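Local coordinates for protein enolase (alpha proteobacterium BAL199, PDB 3UGV) that probably catalyses a metal-dependent lyase reaction as a magnesium-binding member of the enolase superfamily, with a mandelate racemase-like N-terminal domain, at residues 85-97 with 121-133. Residues are numbered along the deposited sequence; the frame is centred on the assembly and turned at random.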
loop_
_atom_site.group_PDB
_atom_site.type_symbol
_atom_site.label_atom_id
_atom_site.label_comp_id
_atom_site.label_asym_id
_atom_site.label_seq_id
_atom_site.Cartn_x
_atom_site.Cartn_y
_atom_site.Cartn_z
ATOM N N TYR F 85 -42.170 -2.601 -14.469
ATOM C CA TYR F 85 -41.719 -2.980 -13.138
ATOM C C TYR F 85 -41.727 -1.744 -12.245
ATOM O O TYR F 85 -42.099 -1.816 -11.071
ATOM C CB TYR F 85 -40.316 -3.591 -13.151
ATOM C CG TYR F 85 -39.947 -4.418 -14.367
ATOM C CD1 TYR F 85 -40.891 -5.187 -15.048
ATOM C CD2 TYR F 85 -38.636 -4.424 -14.832
ATOM C CE1 TYR F 85 -40.527 -5.934 -16.170
ATOM C CE2 TYR F 85 -38.264 -5.158 -15.937
ATOM C CZ TYR F 85 -39.201 -5.912 -16.607
ATOM O OH TYR F 85 -38.790 -6.633 -17.714
ATOM N N LEU F 86 -41.326 -0.612 -12.819
ATOM C CA LEU F 86 -41.148 0.635 -12.073
ATOM C C LEU F 86 -42.461 1.296 -11.675
ATOM O O LEU F 86 -42.575 1.812 -10.565
ATOM C CB LEU F 86 -40.279 1.633 -12.850
ATOM C CG LEU F 86 -38.821 1.203 -13.022
ATOM C CD1 LEU F 86 -38.112 2.058 -14.073
ATOM C CD2 LEU F 86 -38.089 1.215 -11.681
ATOM N N VAL F 87 -43.440 1.300 -12.577
ATOM C CA VAL F 87 -44.745 1.873 -12.252
ATOM C C VAL F 87 -45.405 1.193 -11.035
ATOM O O VAL F 87 -45.836 1.872 -10.097
ATOM C CB VAL F 87 -45.693 1.845 -13.451
ATOM C CG1 VAL F 87 -47.141 1.800 -12.977
ATOM C CG2 VAL F 87 -45.441 3.046 -14.344
ATOM N N PRO F 88 -45.484 -0.148 -11.039
ATOM C CA PRO F 88 -46.037 -0.791 -9.844
ATOM C C PRO F 88 -45.187 -0.492 -8.620
ATOM O O PRO F 88 -45.731 -0.286 -7.546
ATOM C CB PRO F 88 -45.973 -2.282 -10.185
ATOM C CG PRO F 88 -45.999 -2.324 -11.673
ATOM C CD PRO F 88 -45.219 -1.118 -12.113
ATOM N N ALA F 89 -43.871 -0.465 -8.778
ATOM C CA ALA F 89 -42.996 -0.170 -7.647
ATOM C C ALA F 89 -43.285 1.216 -7.075
ATOM O O ALA F 89 -43.285 1.410 -5.860
ATOM C CB ALA F 89 -41.541 -0.281 -8.052
ATOM N N LEU F 90 -43.526 2.176 -7.960
ATOM C CA LEU F 90 -43.809 3.544 -7.550
ATOM C C LEU F 90 -45.144 3.634 -6.816
ATOM O O LEU F 90 -45.252 4.326 -5.810
ATOM C CB LEU F 90 -43.796 4.487 -8.755
ATOM C CG LEU F 90 -42.406 4.813 -9.293
ATOM C CD1 LEU F 90 -42.503 5.586 -10.592
ATOM C CD2 LEU F 90 -41.603 5.578 -8.260
ATOM N N HIS F 91 -46.153 2.926 -7.313
ATOM C CA HIS F 91 -47.467 2.944 -6.677
ATOM C C HIS F 91 -47.443 2.220 -5.331
ATOM O O HIS F 91 -48.192 2.566 -4.416
ATOM C CB HIS F 91 -48.536 2.374 -7.611
ATOM C CG HIS F 91 -48.854 3.266 -8.775
ATOM N ND1 HIS F 91 -49.585 2.841 -9.866
ATOM C CD2 HIS F 91 -48.547 4.565 -9.013
ATOM C CE1 HIS F 91 -49.709 3.838 -10.726
ATOM N NE2 HIS F 91 -49.090 4.895 -10.232
ATOM N N ASP F 92 -46.561 1.234 -5.210
ATOM C CA ASP F 92 -46.371 0.528 -3.948
ATOM C C ASP F 92 -45.726 1.429 -2.902
ATOM O O ASP F 92 -45.983 1.284 -1.709
ATOM C CB ASP F 92 -45.507 -0.718 -4.145
ATOM C CG ASP F 92 -46.329 -1.980 -4.308
ATOM O OD1 ASP F 92 -47.482 -2.007 -3.821
ATOM O OD2 ASP F 92 -45.812 -2.950 -4.914
ATOM N N MET F 93 -44.865 2.342 -3.344
ATOM C CA MET F 93 -44.252 3.292 -2.420
ATOM C C MET F 93 -45.292 4.324 -2.022
ATOM O O MET F 93 -45.334 4.777 -0.877
ATOM C CB MET F 93 -43.024 3.965 -3.037
ATOM C CG MET F 93 -41.766 3.118 -2.981
ATOM S SD MET F 93 -40.452 3.699 -4.090
ATOM C CE MET F 93 -39.176 2.473 -3.789
ATOM N N SER F 94 -46.145 4.681 -2.976
ATOM C CA SER F 94 -47.235 5.599 -2.700
ATOM C C SER F 94 -48.125 5.056 -1.568
ATOM O O SER F 94 -48.402 5.767 -0.597
ATOM C CB SER F 94 -48.046 5.868 -3.970
ATOM O OG SER F 94 -49.065 6.833 -3.736
ATOM N N ASP F 95 -48.559 3.798 -1.687
ATOM C CA ASP F 95 -49.367 3.163 -0.634
ATOM C C ASP F 95 -48.653 3.220 0.710
ATOM O O ASP F 95 -49.249 3.542 1.736
ATOM C CB ASP F 95 -49.678 1.701 -0.973
ATOM C CG ASP F 95 -50.647 1.556 -2.137
ATOM O OD1 ASP F 95 -51.371 2.532 -2.442
ATOM O OD2 ASP F 95 -50.687 0.460 -2.742
ATOM N N MET F 96 -47.363 2.906 0.688
ATOM C CA MET F 96 -46.551 2.838 1.894
ATOM C C MET F 96 -46.314 4.215 2.523
ATOM O O MET F 96 -46.051 4.321 3.725
ATOM C CB MET F 96 -45.213 2.167 1.570
ATOM C CG MET F 96 -44.326 1.905 2.775
ATOM S SD MET F 96 -42.562 1.956 2.383
ATOM C CE MET F 96 -42.229 3.703 2.568
ATOM N N LEU F 97 -46.415 5.264 1.711
ATOM C CA LEU F 97 -46.065 6.618 2.148
ATOM C C LEU F 97 -47.265 7.470 2.554
ATOM O O LEU F 97 -47.098 8.485 3.224
ATOM C CB LEU F 97 -45.263 7.352 1.064
ATOM C CG LEU F 97 -43.806 6.930 0.863
ATOM C CD1 LEU F 97 -43.197 7.615 -0.355
ATOM C CD2 LEU F 97 -42.997 7.226 2.112
ATOM N N ALA F 121 -28.971 -1.367 -5.021
ATOM C CA ALA F 121 -28.672 -0.877 -6.360
ATOM C C ALA F 121 -29.738 -1.363 -7.333
ATOM O O ALA F 121 -30.574 -2.193 -6.977
ATOM C CB ALA F 121 -27.265 -1.311 -6.799
ATOM N N GLY F 122 -29.722 -0.834 -8.555
ATOM C CA GLY F 122 -30.630 -1.301 -9.587
ATOM C C GLY F 122 -32.041 -0.749 -9.487
ATOM O O GLY F 122 -32.240 0.390 -9.067
ATOM N N LEU F 123 -33.021 -1.564 -9.868
ATOM C CA LEU F 123 -34.420 -1.128 -9.937
ATOM C C LEU F 123 -34.943 -0.490 -8.652
ATOM O O LEU F 123 -35.739 0.441 -8.720
ATOM C CB LEU F 123 -35.335 -2.278 -10.371
ATOM C CG LEU F 123 -35.130 -2.769 -11.810
ATOM C CD1 LEU F 123 -35.681 -4.185 -12.011
ATOM C CD2 LEU F 123 -35.737 -1.790 -12.817
ATOM N N SER F 124 -34.496 -0.986 -7.496
ATOM C CA SER F 124 -34.908 -0.431 -6.197
ATOM C C SER F 124 -34.541 1.053 -6.092
ATOM O O SER F 124 -35.376 1.897 -5.777
ATOM C CB SER F 124 -34.244 -1.180 -5.031
ATOM O OG SER F 124 -34.373 -2.582 -5.135
ATOM N N MET F 125 -33.267 1.337 -6.344
ATOM C CA MET F 125 -32.721 2.678 -6.307
ATOM C C MET F 125 -33.497 3.600 -7.260
ATOM O O MET F 125 -33.805 4.743 -6.923
ATOM C CB MET F 125 -31.227 2.624 -6.686
ATOM C CG MET F 125 -30.503 3.975 -6.708
ATOM S SD MET F 125 -30.735 4.870 -5.161
ATOM C CE MET F 125 -29.033 5.071 -4.650
ATOM N N ILE F 126 -33.823 3.082 -8.442
ATOM C CA ILE F 126 -34.498 3.866 -9.472
ATOM C C ILE F 126 -35.910 4.328 -9.080
ATOM O O ILE F 126 -36.299 5.465 -9.369
ATOM C CB ILE F 126 -34.517 3.121 -10.817
ATOM C CG1 ILE F 126 -33.079 2.910 -11.299
ATOM C CG2 ILE F 126 -35.299 3.910 -11.850
ATOM C CD1 ILE F 126 -32.969 2.299 -12.660
ATOM N N ALA F 127 -36.671 3.463 -8.417
ATOM C CA ALA F 127 -38.003 3.852 -7.982
ATOM C C ALA F 127 -37.883 4.910 -6.897
ATOM O O ALA F 127 -38.571 5.934 -6.942
ATOM C CB ALA F 127 -38.773 2.670 -7.479
ATOM N N ALA F 128 -36.994 4.671 -5.936
ATOM C CA ALA F 128 -36.754 5.639 -4.864
ATOM C C ALA F 128 -36.252 6.993 -5.372
ATOM O O ALA F 128 -36.626 8.017 -4.826
ATOM C CB ALA F 128 -35.790 5.078 -3.829
ATOM N N SER F 129 -35.400 6.991 -6.398
ATOM C CA SER F 129 -34.837 8.236 -6.935
ATOM C C SER F 129 -35.919 9.103 -7.574
ATOM O O SER F 129 -35.916 10.324 -7.436
ATOM C CB SER F 129 -33.729 7.941 -7.952
ATOM O OG SER F 129 -32.586 7.377 -7.334
ATOM N N GLY F 130 -36.855 8.455 -8.258
ATOM C CA GLY F 130 -37.980 9.143 -8.869
ATOM C C GLY F 130 -38.886 9.810 -7.851
ATOM O O GLY F 130 -39.384 10.922 -8.076
ATOM N N VAL F 131 -39.118 9.122 -6.736
ATOM C CA VAL F 131 -39.907 9.681 -5.648
ATOM C C VAL F 131 -39.144 10.856 -5.082
ATOM O O VAL F 131 -39.703 11.928 -4.872
ATOM C CB VAL F 131 -40.114 8.655 -4.522
ATOM C CG1 VAL F 131 -40.574 9.341 -3.251
ATOM C CG2 VAL F 131 -41.089 7.567 -4.960
ATOM N N ASP F 132 -37.847 10.652 -4.853
ATOM C CA ASP F 132 -37.013 11.679 -4.249
ATOM C C ASP F 132 -37.081 13.008 -5.009
ATOM O O ASP F 132 -37.272 14.065 -4.401
ATOM C CB ASP F 132 -35.569 11.198 -4.156
ATOM C CG ASP F 132 -34.687 12.140 -3.354
ATOM O OD1 ASP F 132 -34.771 12.115 -2.102
ATOM O OD2 ASP F 132 -33.895 12.892 -3.972
ATOM N N MET F 133 -36.924 12.954 -6.332
ATOM C CA MET F 133 -36.968 14.168 -7.144
ATOM C C MET F 133 -38.315 14.877 -7.056
ATOM O O MET F 133 -38.367 16.089 -6.860
ATOM C CB MET F 133 -36.620 13.867 -8.598
ATOM C CG MET F 133 -35.165 13.526 -8.785
ATOM S SD MET F 133 -34.801 13.157 -10.499
ATOM C CE MET F 133 -35.485 11.512 -10.651
#
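Tyr85 opens the contact, its ring carbon CD2 lying 4.1 Å from Leu123 CD1 at an oblique angle, while its OH is hydrogen-bonded to Asp92 OD2 of the second subunit. The next residue, Leu86, sends CD2 between Leu123 and Ile126, 3.9 Å from Ile126 CG2. Ala89 meets Ala127 methyl to methyl, CB to CB at 4.1 Å, near the closest backbone approach; the short helix axes come within 9.5 Å and cross at -58°. Leu90 passes alongside Val131, its CD2 3.9 Å from Val131 CG2 and also against the carbonyl oxygen of Ala127. Met93 has CG anti to its carbonyl carbon (chi1 -80°) and runs extended beyond it, which carries CE over Ala127, 3.7 Å from CB, with SD 4.0 Å from Val131 CG2. An alanine here, lacking SD and CE, is likely to open a gap beside Ala127 and Val131. Leu97 ends the row with CD1 4.3 Å from Val131 CG1. Apolar side chains, some resting also on backbone atoms, thus join two helices of the N-terminal domain: strands 30-47 and 52-65 pack against Leu90, strand 30-47 also against Leu97 and Val131, and helix 104-114 against Ala128.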